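Local atomic coordinates of acetyltransferase (Vibrio fischeri, PDB entry 3JVN), a protein that probably transfers acyl groups, most likely acetyl, to an acceptor substrate that is not known. Residues Lys84-Ile96 / Leu117-Val129. Residues are numbered along the deposited sequence; the frame is centred on the assembly and turned at random.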
loop_
_atom_site.group_PDB
_atom_site.type_symbol
_atom_site.label_atom_id
_atom_site.label_comp_id
_atom_site.label_asym_id
_atom_site.label_seq_id
_atom_site.Cartn_x
_atom_site.Cartn_y
_atom_site.Cartn_z
ATOM N N LYS A 84 -6.252 -2.850 12.419
ATOM C CA LYS A 84 -7.366 -3.362 11.654
ATOM C C LYS A 84 -6.987 -3.265 10.175
ATOM O O LYS A 84 -6.193 -2.414 9.777
ATOM C CB LYS A 84 -8.632 -2.543 11.948
ATOM C CG LYS A 84 -9.728 -3.328 12.672
ATOM C CD LYS A 84 -9.509 -3.406 14.186
ATOM C CE LYS A 84 -9.954 -4.765 14.757
ATOM N NZ LYS A 84 -11.334 -5.195 14.339
ATOM N N LEU A 85 -7.554 -4.150 9.368
ATOM C CA LEU A 85 -7.279 -4.175 7.945
ATOM C C LEU A 85 -7.639 -2.829 7.294
ATOM O O LEU A 85 -8.644 -2.212 7.643
ATOM C CB LEU A 85 -8.072 -5.317 7.301
ATOM C CG LEU A 85 -8.142 -6.605 8.120
ATOM C CD1 LEU A 85 -6.749 -6.964 8.629
ATOM C CD2 LEU A 85 -9.094 -6.426 9.293
ATOM N N VAL A 86 -6.801 -2.379 6.359
ATOM C CA VAL A 86 -7.012 -1.121 5.646
ATOM C C VAL A 86 -7.473 -1.488 4.252
ATOM O O VAL A 86 -6.844 -2.303 3.585
ATOM C CB VAL A 86 -5.695 -0.322 5.519
ATOM C CG1 VAL A 86 -5.972 1.074 4.978
ATOM C CG2 VAL A 86 -4.988 -0.259 6.852
HETATM N N MSE A 87 -8.564 -0.896 3.799
HETATM C CA MSE A 87 -9.049 -1.226 2.474
HETATM C C MSE A 87 -8.260 -0.524 1.376
HETATM O O MSE A 87 -8.133 0.702 1.362
HETATM C CB MSE A 87 -10.529 -0.874 2.338
HETATM C CG MSE A 87 -11.102 -1.142 0.933
HETATM SE SE MSE A 87 -11.284 -3.029 0.473
HETATM C CE MSE A 87 -13.144 -3.012 -0.054
HETATM N N MSE A 88 -7.728 -1.315 0.454
HETATM C CA MSE A 88 -6.972 -0.778 -0.666
HETATM C C MSE A 88 -7.364 -1.544 -1.908
HETATM O O MSE A 88 -8.137 -2.502 -1.842
HETATM C CB MSE A 88 -5.471 -0.931 -0.430
HETATM C CG MSE A 88 -4.979 -0.374 0.884
HETATM SE SE MSE A 88 -3.054 -0.399 0.945
HETATM C CE MSE A 88 -2.799 0.551 2.606
ATOM N N ALA A 89 -6.826 -1.127 -3.041
ATOM C CA ALA A 89 -7.135 -1.790 -4.289
ATOM C C ALA A 89 -5.987 -1.698 -5.277
ATOM O O ALA A 89 -5.002 -0.994 -5.048
ATOM C CB ALA A 89 -8.420 -1.203 -4.914
ATOM N N THR A 90 -6.138 -2.405 -6.394
ATOM C CA THR A 90 -5.121 -2.428 -7.440
ATOM C C THR A 90 -5.760 -2.432 -8.834
ATOM O O THR A 90 -6.685 -3.198 -9.099
ATOM C CB THR A 90 -4.224 -3.697 -7.321
ATOM O OG1 THR A 90 -3.810 -3.869 -5.961
ATOM C CG2 THR A 90 -2.988 -3.566 -8.200
ATOM N N ILE A 91 -5.267 -1.568 -9.710
ATOM C CA ILE A 91 -5.744 -1.523 -11.086
ATOM C C ILE A 91 -4.705 -2.366 -11.808
ATOM O O ILE A 91 -3.516 -2.036 -11.821
ATOM C CB ILE A 91 -5.780 -0.071 -11.641
ATOM C CG1 ILE A 91 -6.914 0.700 -10.964
ATOM C CG2 ILE A 91 -6.019 -0.081 -13.137
ATOM C CD1 ILE A 91 -6.910 2.182 -11.222
ATOM N N ASP A 92 -5.162 -3.473 -12.385
ATOM C CA ASP A 92 -4.268 -4.398 -13.056
ATOM C C ASP A 92 -3.992 -4.134 -14.544
ATOM O O ASP A 92 -2.888 -3.735 -14.915
ATOM C CB ASP A 92 -4.803 -5.821 -12.850
ATOM C CG ASP A 92 -4.935 -6.181 -11.380
ATOM O OD1 ASP A 92 -6.025 -6.639 -10.955
ATOM O OD2 ASP A 92 -3.935 -6.010 -10.645
ATOM N N GLU A 93 -5.000 -4.353 -15.382
ATOM C CA GLU A 93 -4.865 -4.184 -16.824
ATOM C C GLU A 93 -5.858 -3.231 -17.459
ATOM O O GLU A 93 -6.947 -2.989 -16.936
ATOM C CB GLU A 93 -5.002 -5.537 -17.506
ATOM C CG GLU A 93 -4.009 -6.546 -17.042
ATOM C CD GLU A 93 -4.600 -7.925 -17.019
ATOM O OE1 GLU A 93 -5.534 -8.166 -16.209
ATOM O OE2 GLU A 93 -4.123 -8.767 -17.814
ATOM N N LEU A 94 -5.481 -2.720 -18.622
ATOM C CA LEU A 94 -6.334 -1.796 -19.345
ATOM C C LEU A 94 -5.939 -1.869 -20.816
ATOM O O LEU A 94 -4.769 -1.709 -21.151
ATOM C CB LEU A 94 -6.137 -0.379 -18.793
ATOM C CG LEU A 94 -7.246 0.653 -19.048
ATOM C CD1 LEU A 94 -6.871 1.984 -18.398
ATOM C CD2 LEU A 94 -7.450 0.840 -20.543
ATOM N N TYR A 95 -6.907 -2.119 -21.694
ATOM C CA TYR A 95 -6.612 -2.211 -23.121
ATOM C C TYR A 95 -7.622 -1.509 -24.006
ATOM O O TYR A 95 -8.822 -1.539 -23.735
ATOM C CB TYR A 95 -6.498 -3.680 -23.552
ATOM C CG TYR A 95 -6.283 -3.855 -25.044
ATOM C CD1 TYR A 95 -7.363 -4.043 -25.911
ATOM C CD2 TYR A 95 -5.003 -3.794 -25.592
ATOM C CE1 TYR A 95 -7.169 -4.166 -27.284
ATOM C CE2 TYR A 95 -4.803 -3.915 -26.967
ATOM C CZ TYR A 95 -5.885 -4.101 -27.806
ATOM O OH TYR A 95 -5.687 -4.219 -29.163
ATOM N N ILE A 96 -7.123 -0.876 -25.068
ATOM C CA ILE A 96 -7.978 -0.180 -26.023
ATOM C C ILE A 96 -7.562 -0.550 -27.442
ATOM O O ILE A 96 -6.375 -0.625 -27.753
ATOM C CB ILE A 96 -7.884 1.366 -25.895
ATOM C CG1 ILE A 96 -7.948 1.794 -24.426
ATOM C CG2 ILE A 96 -9.031 2.014 -26.662
ATOM C CD1 ILE A 96 -6.575 1.939 -23.775
ATOM N N LEU A 117 -14.348 2.336 -6.561
ATOM C CA LEU A 117 -13.282 2.337 -5.576
ATOM C C LEU A 117 -13.568 3.348 -4.476
ATOM O O LEU A 117 -13.567 3.003 -3.296
ATOM C CB LEU A 117 -11.967 2.676 -6.260
ATOM C CG LEU A 117 -10.957 1.535 -6.208
ATOM C CD1 LEU A 117 -11.661 0.187 -6.418
ATOM C CD2 LEU A 117 -9.897 1.769 -7.271
ATOM N N LYS A 118 -13.803 4.596 -4.886
ATOM C CA LYS A 118 -14.090 5.697 -3.981
ATOM C C LYS A 118 -15.253 5.406 -3.053
ATOM O O LYS A 118 -15.164 5.629 -1.840
ATOM C CB LYS A 118 -14.412 6.974 -4.762
ATOM C CG LYS A 118 -13.230 7.932 -4.946
ATOM C CD LYS A 118 -12.434 7.672 -6.225
ATOM C CE LYS A 118 -13.117 8.278 -7.453
ATOM N NZ LYS A 118 -13.234 9.767 -7.360
ATOM N N ASP A 119 -16.357 4.918 -3.607
ATOM C CA ASP A 119 -17.490 4.643 -2.747
ATOM C C ASP A 119 -17.316 3.363 -1.924
ATOM O O ASP A 119 -18.183 3.012 -1.135
ATOM C CB ASP A 119 -18.796 4.671 -3.564
ATOM C CG ASP A 119 -18.853 3.604 -4.612
ATOM O OD1 ASP A 119 -19.663 3.739 -5.554
ATOM O OD2 ASP A 119 -18.091 2.626 -4.484
ATOM N N TYR A 120 -16.181 2.684 -2.100
ATOM C CA TYR A 120 -15.864 1.480 -1.322
ATOM C C TYR A 120 -14.817 1.839 -0.263
ATOM O O TYR A 120 -14.192 0.963 0.345
ATOM C CB TYR A 120 -15.292 0.356 -2.193
ATOM C CG TYR A 120 -16.306 -0.699 -2.544
ATOM C CD1 TYR A 120 -17.150 -0.535 -3.637
ATOM C CD2 TYR A 120 -16.479 -1.826 -1.733
ATOM C CE1 TYR A 120 -18.153 -1.453 -3.917
ATOM C CE2 TYR A 120 -17.479 -2.763 -1.995
ATOM C CZ TYR A 120 -18.315 -2.565 -3.096
ATOM O OH TYR A 120 -19.305 -3.485 -3.370
ATOM N N GLY A 121 -14.615 3.139 -0.075
ATOM C CA GLY A 121 -13.652 3.625 0.895
ATOM C C GLY A 121 -12.217 3.143 0.754
ATOM O O GLY A 121 -11.589 2.796 1.754
ATOM N N VAL A 122 -11.682 3.108 -0.463
ATOM C CA VAL A 122 -10.294 2.662 -0.619
ATOM C C VAL A 122 -9.317 3.748 -0.183
ATOM O O VAL A 122 -9.433 4.910 -0.581
ATOM C CB VAL A 122 -9.953 2.246 -2.070
ATOM C CG1 VAL A 122 -10.843 1.086 -2.498
ATOM C CG2 VAL A 122 -10.092 3.438 -3.002
ATOM N N LYS A 123 -8.350 3.356 0.637
ATOM C CA LYS A 123 -7.369 4.297 1.150
ATOM C C LYS A 123 -6.215 4.482 0.184
ATOM O O LYS A 123 -5.806 5.613 -0.077
ATOM C CB LYS A 123 -6.848 3.812 2.499
ATOM C CG LYS A 123 -7.959 3.440 3.491
ATOM C CD LYS A 123 -8.991 4.547 3.623
ATOM C CE LYS A 123 -9.993 4.220 4.712
ATOM N NZ LYS A 123 -11.101 5.219 4.786
ATOM N N GLU A 124 -5.694 3.374 -0.346
ATOM C CA GLU A 124 -4.582 3.413 -1.296
ATOM C C GLU A 124 -4.885 2.675 -2.603
ATOM O O GLU A 124 -5.584 1.666 -2.604
ATOM C CB GLU A 124 -3.321 2.816 -0.660
ATOM C CG GLU A 124 -2.786 3.593 0.541
ATOM C CD GLU A 124 -2.666 5.083 0.269
ATOM O OE1 GLU A 124 -2.158 5.438 -0.819
ATOM O OE2 GLU A 124 -3.064 5.893 1.145
ATOM N N ILE A 125 -4.340 3.191 -3.706
ATOM C CA ILE A 125 -4.524 2.596 -5.030
ATOM C C ILE A 125 -3.206 2.400 -5.794
ATOM O O ILE A 125 -2.468 3.356 -6.045
ATOM C CB ILE A 125 -5.457 3.462 -5.919
ATOM C CG1 ILE A 125 -6.838 3.566 -5.283
ATOM C CG2 ILE A 125 -5.568 2.859 -7.310
ATOM C CD1 ILE A 125 -7.504 2.219 -5.036
ATOM N N PHE A 126 -2.936 1.155 -6.179
ATOM C CA PHE A 126 -1.720 0.809 -6.914
ATOM C C PHE A 126 -2.063 0.477 -8.358
ATOM O O PHE A 126 -2.804 -0.468 -8.611
ATOM C CB PHE A 126 -1.056 -0.409 -6.274
ATOM C CG PHE A 126 -0.716 -0.224 -4.833
ATOM C CD1 PHE A 126 0.375 0.548 -4.461
ATOM C CD2 PHE A 126 -1.507 -0.802 -3.842
ATOM C CE1 PHE A 126 0.672 0.741 -3.122
ATOM C CE2 PHE A 126 -1.219 -0.617 -2.502
ATOM C CZ PHE A 126 -0.129 0.157 -2.136
ATOM N N VAL A 127 -1.524 1.252 -9.294
ATOM C CA VAL A 127 -1.775 1.020 -10.710
ATOM C C VAL A 127 -0.675 0.133 -11.292
ATOM O O VAL A 127 0.521 0.409 -11.143
ATOM C CB VAL A 127 -1.873 2.367 -11.492
ATOM C CG1 VAL A 127 -2.178 2.121 -12.971
ATOM C CG2 VAL A 127 -2.982 3.234 -10.881
ATOM N N GLU A 128 -1.090 -0.952 -11.937
ATOM C CA GLU A 128 -0.160 -1.911 -12.529
ATOM C C GLU A 128 -0.180 -1.852 -14.054
ATOM O O GLU A 128 0.507 -2.629 -14.707
ATOM C CB GLU A 128 -0.531 -3.338 -12.108
ATOM C CG GLU A 128 -0.827 -3.547 -10.635
ATOM C CD GLU A 128 0.404 -3.466 -9.757
ATOM O OE1 GLU A 128 1.030 -2.387 -9.722
ATOM O OE2 GLU A 128 0.747 -4.476 -9.102
ATOM N N VAL A 129 -0.974 -0.950 -14.624
ATOM C CA VAL A 129 -1.062 -0.850 -16.082
ATOM C C VAL A 129 0.290 -0.497 -16.725
ATOM O O VAL A 129 1.171 0.053 -16.065
ATOM C CB VAL A 129 -2.118 0.187 -16.498
ATOM C CG1 VAL A 129 -2.403 0.062 -17.979
ATOM C CG2 VAL A 129 -3.385 -0.019 -15.681
#
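The carbonyl O of Ile91 accepts a hydrogen bond from the backbone N of Glu128 at 2.7 Å, with a C=O...N angle of 171°. This bond ends a parallel ladder that closes the beta-alpha-beta crossover of the GNAT fold, in which helix 105-118 links strand 86-96 to strand 124-127. Ala89 and Ile91 each use both N and O across the pair, bonding Glu124, Phe126 and Glu128, and the axes of the two short strands run within 16° of parallel. Before the ladder, Lys123 N donates an almost straight hydrogen bond to Met87 O at 2.8 Å, joining the loop after the helix to the strand.

On the sheet face covered by the helix, Ala89 CB packs 3.5 Å from Ile125 CD1 and also touches Leu117 CD1. Ile91 and Val127 lie side by side, Ile91 CD1 4.1 Å from Val127 CG2, while Ile91 CG2, anti to its own backbone N, reaches Val129 CG2 at 3.7 Å just past the end of strand 124-127. Met110 and Ile113 of the helix cover Ile91.

The other face carries Met88, Thr90, Glu124 and Phe126. Selenomethionine Met88 runs alongside Glu124 with an extended chain, and Phe126 of the second subunit packs on both. Within the chain, Met88 makes a Met-aromatic contact: SE lies at the edge of the Phe126 ring, 76° off its normal and 3.9 Å from CE2.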